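Long-range contacts in glycosyl hydrolase (Aspergillus fumigatus, PDB 2X8R), which hydrolyses beta-1,4 linkages between N-acetylmuramic acid and N-acetyl-D-glucosamine in peptidoglycan as a family GH25 lysozyme, and probably has diacetylmuramidase activity too: residues 25-29 / 56-60; 5-9 / 188-192; 131-135 / 206-210. The contacts are given in a common frame with arbitrary orientation. Residues are numbered along the deposited sequence.

Interaction 1: residues 25-29 / 56-60; sequences GAQFV and LLRGG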
# COMPACT_ATOMS: atom_id res chain seq x y z
N GLY A 25 -8.05 17.29 -7.39
CA GLY A 25 -8.94 16.13 -7.39
C GLY A 25 -8.44 14.94 -6.56
O GLY A 25 -9.14 13.94 -6.45
N ALA A 26 -7.25 15.06 -5.99
CA ALA A 26 -6.69 13.95 -5.18
C ALA A 26 -7.49 13.91 -3.87
O ALA A 26 -7.71 14.96 -3.21
CB ALA A 26 -5.19 14.17 -4.90
N GLN A 27 -7.90 12.71 -3.47
CA GLN A 27 -8.72 12.59 -2.26
C GLN A 27 -8.06 11.74 -1.22
O GLN A 27 -8.51 11.70 -0.07
CB GLN A 27 -10.09 12.04 -2.60
CG GLN A 27 -10.85 12.86 -3.65
CD GLN A 27 -11.25 14.22 -3.14
OE1 GLN A 27 -11.42 15.17 -3.93
NE2 GLN A 27 -11.39 14.35 -1.84
N PHE A 28 -7.03 11.01 -1.63
CA PHE A 28 -6.34 10.14 -0.68
C PHE A 28 -4.89 10.00 -1.03
O PHE A 28 -4.47 10.18 -2.18
CB PHE A 28 -6.97 8.72 -0.64
CG PHE A 28 -6.79 7.92 -1.94
CD1 PHE A 28 -5.73 7.00 -2.05
CD2 PHE A 28 -7.69 8.04 -2.99
CE1 PHE A 28 -5.58 6.25 -3.23
CE2 PHE A 28 -7.54 7.31 -4.18
CZ PHE A 28 -6.47 6.40 -4.30
N VAL A 29 -4.13 9.63 -0.03
CA VAL A 29 -2.69 9.41 -0.25
C VAL A 29 -2.15 8.33 0.70
O VAL A 29 -2.51 8.30 1.88
CB VAL A 29 -1.90 10.74 -0.03
CG1 VAL A 29 -2.08 11.27 1.40
CG2 VAL A 29 -0.42 10.61 -0.39
N LEU A 56 -7.14 15.31 3.26
CA LEU A 56 -7.11 14.04 2.51
C LEU A 56 -7.30 12.86 3.43
O LEU A 56 -6.92 12.92 4.59
CB LEU A 56 -5.76 13.83 1.77
CG LEU A 56 -5.41 14.87 0.70
CD1 LEU A 56 -3.93 14.81 0.29
CD2 LEU A 56 -6.20 14.56 -0.51
N LEU A 57 -7.90 11.79 2.90
CA LEU A 57 -7.79 10.48 3.51
C LEU A 57 -6.30 10.08 3.39
O LEU A 57 -5.66 10.36 2.37
CB LEU A 57 -8.69 9.51 2.76
CG LEU A 57 -10.18 9.70 2.96
CD1 LEU A 57 -10.90 8.76 2.02
CD2 LEU A 57 -10.54 9.40 4.39
N ARG A 58 -5.73 9.42 4.40
CA ARG A 58 -4.33 9.02 4.29
C ARG A 58 -4.10 7.77 5.08
O ARG A 58 -4.83 7.48 6.03
CB ARG A 58 -3.35 10.14 4.74
CG ARG A 58 -3.33 10.41 6.25
CD ARG A 58 -4.57 11.18 6.69
NE ARG A 58 -4.45 11.57 8.11
CZ ARG A 58 -4.83 10.80 9.13
NH1 ARG A 58 -5.36 9.59 8.91
NH2 ARG A 58 -4.64 11.22 10.38
N GLY A 59 -3.08 7.02 4.67
CA GLY A 59 -2.64 5.84 5.43
C GLY A 59 -1.15 5.65 5.18
O GLY A 59 -0.53 6.35 4.33
N GLY A 60 -0.54 4.76 5.98
CA GLY A 60 0.90 4.49 5.81
C GLY A 60 1.14 3.27 4.94
O GLY A 60 0.21 2.48 4.70
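This is a pairing of neighbouring parallel strands, 26-35 and 57-63, in the wall of the barrel and close to the start of both strands. The axes of the short strand segments come within 4.6 Å, with 21° between their directions. Backbone hydrogen bonds run from L57 N to Q27 O (3.0 Å), V29 N to L57 O (2.9 Å) and G59 N to V29 O (3.1 Å). L57 thus bonds to the residues on both sides of F28, and V29 to those on both sides of R58, the usual parallel pattern. CA-H...O contacts from F28 CA to L57 O and from R58 CA to V29 O, both 3.1 Å, add to it. Helix 44-53 lies between the two strands in sequence, so this is a beta-alpha-beta crossover of the GH25 barrel, a TIM-barrel relative. V29 and R58 point to the face covered by that helix, where both touch A51. The guanidinium of R58 leads away from the pair and bonds to T52 and T91. F28 and L57 point to the other face, meet at their CB atoms (3.9 Å), and both touch L204 of helix 201-209. L56 lies just before its strand. L56 CD2 presses on A26 O (3.1 Å), and L56 CD1 meets V29 CG1 (4.1 Å). G25 has positive phi and is the C-prime residue of the Schellman motif that ends helix 18-23.

Interaction 2: residues 5-9 / 188-192; sequences QGFDI and YKHGG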
# COMPACT_ATOMS: atom_id res chain seq x y z
N GLN A 5 -9.26 9.86 -7.60
CA GLN A 5 -7.81 10.07 -7.76
C GLN A 5 -7.15 10.10 -6.39
O GLN A 5 -7.68 10.67 -5.41
CB GLN A 5 -7.53 11.40 -8.47
CG GLN A 5 -6.03 11.77 -8.65
CD GLN A 5 -5.32 10.89 -9.68
OE1 GLN A 5 -4.26 10.31 -9.40
NE2 GLN A 5 -5.89 10.79 -10.88
N GLY A 6 -5.98 9.49 -6.31
CA GLY A 6 -5.13 9.62 -5.14
C GLY A 6 -3.69 9.49 -5.59
O GLY A 6 -3.38 9.59 -6.81
N PHE A 7 -2.82 9.27 -4.62
CA PHE A 7 -1.37 9.17 -4.92
C PHE A 7 -0.62 8.53 -3.79
O PHE A 7 -1.21 8.26 -2.75
CB PHE A 7 -0.77 10.51 -5.39
CG PHE A 7 -0.73 11.65 -4.35
CD1 PHE A 7 0.48 12.33 -4.14
CD2 PHE A 7 -1.87 12.12 -3.71
CE1 PHE A 7 0.58 13.40 -3.26
CE2 PHE A 7 -1.82 13.23 -2.81
CZ PHE A 7 -0.60 13.89 -2.60
N ASP A 8 0.65 8.21 -4.02
CA ASP A 8 1.48 7.69 -2.93
C ASP A 8 2.86 8.31 -3.00
O ASP A 8 3.38 8.59 -4.10
CB ASP A 8 1.52 6.15 -2.93
CG ASP A 8 2.11 5.62 -4.20
OD1 ASP A 8 3.37 5.50 -4.28
OD2 ASP A 8 1.34 5.31 -5.11
N ILE A 9 3.46 8.49 -1.83
CA ILE A 9 4.65 9.30 -1.66
C ILE A 9 5.53 8.68 -0.58
O ILE A 9 5.09 7.81 0.15
CB ILE A 9 4.32 10.76 -1.28
CG1 ILE A 9 3.41 10.82 -0.02
CG2 ILE A 9 3.67 11.49 -2.49
CD1 ILE A 9 3.19 12.26 0.53
N TYR A 188 3.33 11.31 -10.96
CA TYR A 188 2.19 12.16 -10.63
C TYR A 188 2.62 13.60 -10.44
O TYR A 188 3.62 13.87 -9.78
CB TYR A 188 1.50 11.62 -9.39
CG TYR A 188 0.21 12.34 -9.04
CD1 TYR A 188 -0.81 12.49 -9.98
CD2 TYR A 188 0.01 12.82 -7.76
CE1 TYR A 188 -2.00 13.13 -9.63
CE2 TYR A 188 -1.17 13.47 -7.40
CZ TYR A 188 -2.17 13.60 -8.35
OH TYR A 188 -3.35 14.25 -8.02
N LYS A 189 1.88 14.53 -11.04
CA LYS A 189 2.18 15.95 -10.96
C LYS A 189 2.50 16.44 -9.55
O LYS A 189 3.43 17.23 -9.35
CB LYS A 189 1.06 16.81 -11.61
CG LYS A 189 1.28 18.29 -11.42
CD LYS A 189 0.29 19.16 -12.19
CE LYS A 189 0.76 20.61 -12.34
NZ LYS A 189 1.10 21.36 -11.08
N HIS A 190 1.72 15.99 -8.56
CA HIS A 190 1.87 16.53 -7.21
C HIS A 190 2.86 15.76 -6.36
O HIS A 190 3.05 16.08 -5.19
CB HIS A 190 0.51 16.68 -6.56
CG HIS A 190 -0.35 17.63 -7.31
ND1 HIS A 190 -1.38 17.23 -8.13
CD2 HIS A 190 -0.25 18.97 -7.46
CE1 HIS A 190 -1.93 18.29 -8.69
NE2 HIS A 190 -1.26 19.36 -8.31
N GLY A 191 3.53 14.82 -6.98
CA GLY A 191 4.60 14.07 -6.32
C GLY A 191 4.31 12.57 -6.30
O GLY A 191 3.15 12.15 -6.23
N GLY A 192 5.36 11.77 -6.35
CA GLY A 192 5.23 10.32 -6.21
C GLY A 192 4.49 9.63 -7.37
O GLY A 192 4.64 9.99 -8.55
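Aromatic and apolar contacts carry most of this meeting between strand 3-9 and the turn at 188-192. F7 and Y188 both point across the gap. Their rings are oblique, with centroids 5.2 Å apart and planes at 47°. The side chains come closest at F7 CB and Y188 CD2, 3.4 Å, and Y188 CE2 lies over one face of the F7 ring. Y188 also reaches along the strand, with G6 O over one face of its ring.

No hydrogen bond crosses between the segments. G191 O, buried without a partner, approaches carbons of two residues: F7 CD1 (3.4 Å), at the edge of that ring, and I9 CG2 (3.8 Å). G192 CA makes a CA-H...O contact with D8 O at 3.3 Å. A CB on G192 would clash with that oxygen, so glycine allows the close approach.

Y188 to G191 form a type I beta turn with G191 N bonded to Y188 O (3.0 Å), and Y188 N bonds to G192 O (3.0 Å).

Segment 188-192 lies in the connection of a hairpin, strands 181-185 and 193-198, at the antiparallel part of the otherwise mostly parallel GH25 barrel. It packs on strand 3-9, which pairs with 193-198. The D8 carboxylate bonds to Q183 and lies close to those of D193 and D195. F7 also packs on F18 of helix 18-23 and V29 of strand 26-35.

Interaction 3: residues 131-135 / 206-210; sequences SRWPM and KLASG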
# COMPACT_ATOMS: atom_id res chain seq x y z
N SER A 131 -7.95 -4.89 13.47
CA SER A 131 -9.24 -5.41 13.00
C SER A 131 -9.47 -5.23 11.49
O SER A 131 -10.53 -5.63 10.95
CB SER A 131 -10.45 -4.89 13.81
OG SER A 131 -10.85 -3.60 13.41
N ARG A 132 -8.46 -4.68 10.82
CA ARG A 132 -8.51 -4.48 9.35
C ARG A 132 -7.49 -5.35 8.65
O ARG A 132 -6.35 -5.53 9.15
CB ARG A 132 -8.25 -2.99 9.02
CG ARG A 132 -9.38 -2.01 9.49
CD ARG A 132 -10.79 -2.41 9.02
NE ARG A 132 -10.77 -2.42 7.57
CZ ARG A 132 -10.85 -1.35 6.79
NH1 ARG A 132 -10.99 -0.14 7.32
NH2 ARG A 132 -10.73 -1.51 5.48
N TRP A 133 -7.91 -5.92 7.50
CA TRP A 133 -6.95 -6.53 6.59
C TRP A 133 -6.19 -5.38 5.93
O TRP A 133 -6.81 -4.43 5.42
CB TRP A 133 -7.64 -7.42 5.51
CG TRP A 133 -8.34 -8.57 6.16
CD1 TRP A 133 -9.68 -8.70 6.35
CD2 TRP A 133 -7.72 -9.69 6.83
NE1 TRP A 133 -9.95 -9.85 7.08
CE2 TRP A 133 -8.76 -10.47 7.39
CE3 TRP A 133 -6.39 -10.10 7.03
CZ2 TRP A 133 -8.52 -11.64 8.10
CZ3 TRP A 133 -6.15 -11.28 7.77
CH2 TRP A 133 -7.22 -12.03 8.26
N PRO A 134 -4.85 -5.47 5.87
CA PRO A 134 -4.11 -4.42 5.17
C PRO A 134 -4.29 -4.51 3.65
O PRO A 134 -4.63 -5.58 3.14
CB PRO A 134 -2.65 -4.72 5.50
CG PRO A 134 -2.62 -6.20 5.79
CD PRO A 134 -3.97 -6.56 6.37
N MET A 135 -4.03 -3.41 2.92
CA MET A 135 -4.01 -3.49 1.44
C MET A 135 -2.70 -4.16 1.01
O MET A 135 -1.70 -4.07 1.77
CB MET A 135 -4.12 -2.11 0.81
CG MET A 135 -5.21 -1.32 1.52
SD MET A 135 -5.78 0.12 0.54
CE MET A 135 -4.37 1.14 0.79
N LYS A 206 -15.89 3.86 2.70
CA LYS A 206 -16.12 2.53 3.29
C LYS A 206 -14.81 1.75 3.39
O LYS A 206 -14.60 1.00 4.35
CB LYS A 206 -17.11 1.71 2.46
CG LYS A 206 -18.57 2.12 2.55
CD LYS A 206 -19.41 0.96 1.95
CE LYS A 206 -20.84 1.34 1.63
NZ LYS A 206 -21.39 2.27 2.66
N LEU A 207 -13.92 1.92 2.42
CA LEU A 207 -12.58 1.31 2.55
C LEU A 207 -11.92 1.88 3.82
O LEU A 207 -11.30 1.14 4.57
CB LEU A 207 -11.71 1.61 1.32
CG LEU A 207 -10.23 1.16 1.38
CD1 LEU A 207 -10.08 -0.39 1.52
CD2 LEU A 207 -9.47 1.77 0.19
N ALA A 208 -12.05 3.19 4.03
CA ALA A 208 -11.46 3.83 5.25
C ALA A 208 -12.11 3.30 6.52
O ALA A 208 -11.40 2.90 7.45
CB ALA A 208 -11.57 5.38 5.17
N SER A 209 -13.45 3.27 6.57
CA SER A 209 -14.14 2.89 7.83
C SER A 209 -14.13 1.41 8.13
O SER A 209 -14.19 1.02 9.31
CB SER A 209 -15.59 3.36 7.80
OG SER A 209 -16.29 2.60 6.85
N GLY A 210 -14.09 0.59 7.07
CA GLY A 210 -14.34 -0.86 7.18
C GLY A 210 -15.81 -1.14 7.43
O GLY A 210 -16.60 -0.19 7.49
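S131 has positive phi and turns the chain out of helix 112-130, placing R132 beside the C-terminal end of helix 201-209. R132 makes all the hydrogen bonds of this contact. R132 NH1 and R132 NH2 both donate to L207 O, at 3.0 and 2.9 Å, so one carbonyl receives both arms of the guanidinium. R132 NH1 also makes a weak bond to A208 O (3.1 Å). The positive charge therefore lies against carbonyls of the last helical turn. G210 CA sits over one face of the guanidinium. A CB on G210 would clash with R132 CD. W133 and P134 turn to helix 112-130 instead, where W133 stacks on H127. M135 comes back to the contact, with its SD 4.1 Å from L207 CD2. Around the site, W85 touches R132 and also bonds to A208 O. M135 opens strand 135-138 and backbone-bonds to G94 and to L96 of strand 95-97, so the C-terminal helix of the chain rests against the start of a barrel strand.

How the interactions relate
Interaction 1 is the buried one. Interactions 2 and 3 are only partly buried. Interactions 1 and 2 touch directly, because strands 3-9 and 26-35 are neighbours in the sheet: Q27 N lies 2.8 Å from Q5 O, and F28 O 3.1 Å from F7 N, both probable hydrogen bonds. Interaction 3 meets interaction 1 more loosely, where L57 CD2 packs on A208 CB at 4.2 Å. Helix 201-209 thus bears on two separate parts of the barrel. Interactions 2 and 3 do not touch. The chemistry follows place: backbone bonding between strands in interaction 1, mainly side-chain packing against a turn in interaction 2, and a charged side chain meeting helix carbonyls in interaction 3.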